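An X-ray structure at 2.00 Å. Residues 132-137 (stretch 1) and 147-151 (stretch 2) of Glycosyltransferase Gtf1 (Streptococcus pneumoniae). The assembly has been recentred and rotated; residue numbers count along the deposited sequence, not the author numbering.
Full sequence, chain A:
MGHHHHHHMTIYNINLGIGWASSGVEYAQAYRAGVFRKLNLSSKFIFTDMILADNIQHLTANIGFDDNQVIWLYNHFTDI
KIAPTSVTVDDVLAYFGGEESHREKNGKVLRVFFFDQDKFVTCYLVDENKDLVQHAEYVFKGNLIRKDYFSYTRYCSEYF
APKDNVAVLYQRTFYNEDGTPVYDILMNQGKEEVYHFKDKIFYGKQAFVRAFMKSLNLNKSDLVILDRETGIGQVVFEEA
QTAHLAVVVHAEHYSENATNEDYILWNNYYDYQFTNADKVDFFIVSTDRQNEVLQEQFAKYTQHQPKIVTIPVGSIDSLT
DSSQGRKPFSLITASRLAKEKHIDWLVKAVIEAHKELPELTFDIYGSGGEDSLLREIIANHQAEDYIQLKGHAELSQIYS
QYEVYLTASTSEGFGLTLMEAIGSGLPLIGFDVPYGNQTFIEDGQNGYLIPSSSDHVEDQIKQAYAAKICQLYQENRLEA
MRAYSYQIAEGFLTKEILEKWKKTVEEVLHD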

# COMPACT_ATOMS: atom_id res chain seq x y z
N LEU A 132 -25.83 -7.20 2.79
CA LEU A 132 -24.90 -7.47 1.68
C LEU A 132 -23.86 -8.52 2.11
O LEU A 132 -23.31 -8.45 3.22
CB LEU A 132 -24.22 -6.18 1.21
CG LEU A 132 -25.13 -5.01 0.79
CD1 LEU A 132 -24.32 -3.75 0.46
CD2 LEU A 132 -26.04 -5.36 -0.38
N VAL A 133 -23.61 -9.51 1.24
CA VAL A 133 -22.75 -10.66 1.59
C VAL A 133 -21.51 -10.75 0.70
O VAL A 133 -21.62 -10.96 -0.50
CB VAL A 133 -23.52 -11.99 1.55
CG1 VAL A 133 -22.61 -13.14 1.98
CG2 VAL A 133 -24.75 -11.93 2.46
N GLN A 134 -20.34 -10.62 1.33
CA GLN A 134 -19.05 -10.55 0.64
C GLN A 134 -18.63 -11.96 0.23
O GLN A 134 -18.19 -12.18 -0.89
CB GLN A 134 -18.00 -9.86 1.54
CG GLN A 134 -16.59 -9.72 0.98
CD GLN A 134 -15.72 -10.96 1.22
OE1 GLN A 134 -15.84 -11.62 2.26
NE2 GLN A 134 -14.85 -11.28 0.25
N HIS A 135 -18.78 -12.91 1.15
CA HIS A 135 -18.56 -14.33 0.86
C HIS A 135 -19.33 -15.21 1.81
O HIS A 135 -19.78 -14.75 2.85
CB HIS A 135 -17.06 -14.68 0.82
CG HIS A 135 -16.41 -14.86 2.16
ND1 HIS A 135 -15.94 -13.83 2.88
CD2 HIS A 135 -16.10 -16.01 2.88
CE1 HIS A 135 -15.38 -14.28 4.01
NE2 HIS A 135 -15.46 -15.62 4.00
N ALA A 136 -19.49 -16.48 1.44
CA ALA A 136 -20.31 -17.45 2.19
C ALA A 136 -19.62 -18.80 2.21
O ALA A 136 -18.93 -19.16 1.24
CB ALA A 136 -21.69 -17.59 1.57
N GLU A 137 -19.83 -19.53 3.29
CA GLU A 137 -19.21 -20.84 3.52
C GLU A 137 -20.28 -21.92 3.69
O GLU A 137 -21.21 -21.75 4.49
CB GLU A 137 -18.30 -20.77 4.75
CG GLU A 137 -17.27 -19.64 4.63
CD GLU A 137 -16.18 -19.67 5.67
OE1 GLU A 137 -16.32 -20.42 6.65
OE2 GLU A 137 -15.19 -18.91 5.51
N LYS A 147 -16.66 -22.44 -0.52
CA LYS A 147 -16.77 -21.02 -0.25
C LYS A 147 -17.04 -20.27 -1.54
O LYS A 147 -16.31 -20.45 -2.53
CB LYS A 147 -15.48 -20.45 0.36
CG LYS A 147 -15.17 -20.89 1.77
CD LYS A 147 -14.08 -20.02 2.37
CE LYS A 147 -13.45 -20.69 3.59
NZ LYS A 147 -12.27 -19.95 4.14
N ASP A 148 -18.06 -19.42 -1.52
CA ASP A 148 -18.38 -18.58 -2.66
C ASP A 148 -18.06 -17.13 -2.31
O ASP A 148 -18.20 -16.73 -1.15
CB ASP A 148 -19.86 -18.67 -3.01
CG ASP A 148 -20.25 -20.00 -3.65
OD1 ASP A 148 -19.37 -20.80 -4.04
OD2 ASP A 148 -21.46 -20.22 -3.78
N TYR A 149 -17.63 -16.37 -3.32
CA TYR A 149 -17.24 -14.97 -3.19
C TYR A 149 -18.06 -14.10 -4.16
O TYR A 149 -18.18 -14.45 -5.33
CB TYR A 149 -15.75 -14.84 -3.49
CG TYR A 149 -14.91 -15.59 -2.48
CD1 TYR A 149 -14.49 -14.97 -1.30
CD2 TYR A 149 -14.59 -16.95 -2.66
CE1 TYR A 149 -13.76 -15.68 -0.34
CE2 TYR A 149 -13.85 -17.65 -1.72
CZ TYR A 149 -13.45 -17.01 -0.56
OH TYR A 149 -12.70 -17.68 0.37
N PHE A 150 -18.59 -12.97 -3.68
CA PHE A 150 -19.62 -12.19 -4.41
C PHE A 150 -19.28 -10.71 -4.60
O PHE A 150 -18.74 -10.06 -3.68
CB PHE A 150 -20.98 -12.27 -3.68
CG PHE A 150 -21.44 -13.68 -3.38
CD1 PHE A 150 -22.08 -14.45 -4.35
CD2 PHE A 150 -21.24 -14.22 -2.12
CE1 PHE A 150 -22.51 -15.74 -4.06
CE2 PHE A 150 -21.66 -15.51 -1.82
CZ PHE A 150 -22.30 -16.27 -2.80
N SER A 151 -19.60 -10.19 -5.78
CA SER A 151 -19.63 -8.73 -6.05
C SER A 151 -21.10 -8.43 -6.38
O SER A 151 -21.92 -8.41 -5.48
CB SER A 151 -18.67 -8.30 -7.17
OG SER A 151 -18.86 -9.07 -8.35
O HOH W 1 -16.02 -10.44 -2.38

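Residues 147-150 form a strand that runs antiparallel to the strand containing His135, Ala136 and Glu137, with an angle of 167° between their directions and axes that approach to 4.7 Å. The two stretches together bury 408 Å², and the pairing is held by three backbone hydrogen bonds.

Lys147 opens the contact opposite Glu137, in a non-hydrogen-bonded pair whose CA atoms lie 4.5 Å apart. Residues paired across antiparallel strands carry their side chains on the same face of the sheet, so the acidic and basic groups can meet directly: Glu137 OE2 and Lys147 NZ form a salt bridge at 3.4 Å. The carboxylate lies alongside the end of the lysine chain rather than beyond its tip, since Glu137 OE2 is closer still to Lys147 CE, at 3.1 Å. The backbone contributes as well, with Lys147 CA directing its hydrogen toward Ala136 O across 3.2 Å, a CA-H...O contact of the kind common between adjacent antiparallel strands.

Asp148 pairs with Ala136 through the backbone. Asp148 N donates to Ala136 O and Ala136 N donates to Asp148 O, both at 2.9 Å, closing the small ring characteristic of a hydrogen-bonded antiparallel pair. Here the CA atoms are 5.3 Å apart, and the side chains project to the face opposite that of Glu137 and Lys147. The Asp148 carboxylate takes no part in the pairing; its oxygens are hydrogen-bonded just beyond the stretches. Asp148 O also lies 3.1 Å from His135 CB, so the histidine side chain leaves its backbone close beside this carbonyl.

At Tyr149 the side chain returns to the face shared by Lys147, Glu137 and His135. Its partner is His135, in a second non-hydrogen-bonded pair with a CA-CA separation of 4.3 Å. The two rings are nearly parallel, with planes at 19°, but they are slid apart: their centroids are 5.2 Å from each other and overlap is slight. Closer contact comes from the base of the histidine side chain, where His135 CB approaches Tyr149 CD1 to 3.3 Å. Gln134 reaches the edge of the tyrosine ring, with its NE2 atom 4.0 Å from Tyr149 CD1, while the tyrosine hydroxyl is hydrogen-bonded elsewhere in the structure.

Phe150 has the largest area covered by the other stretch. Its amide continues the ladder past His135, donating from Phe150 N to Gln134 O at 2.9 Å with a nearly straight N-H...O angle of 164°. From its register position beside Gln134 the ring extends along stretch 1 toward Ala136, bringing Phe150 CE2 to 4.0 Å from Ala136 CB, which sits at the ring edge. Val133 adds a looser apolar contact, 4.5 Å between Val133 CG1 and Phe150 CD2. Its carbonyl, Val133 O, lies 3.5 Å from Phe150 CB and is buried without a polar partner. A water links the two stretches here, accepting from Gln134 NE2 and donating to Phe150 O, each 3.0 Å from the water oxygen. Beyond this bridge the contact ends, and Ser151 touches nothing in stretch 1.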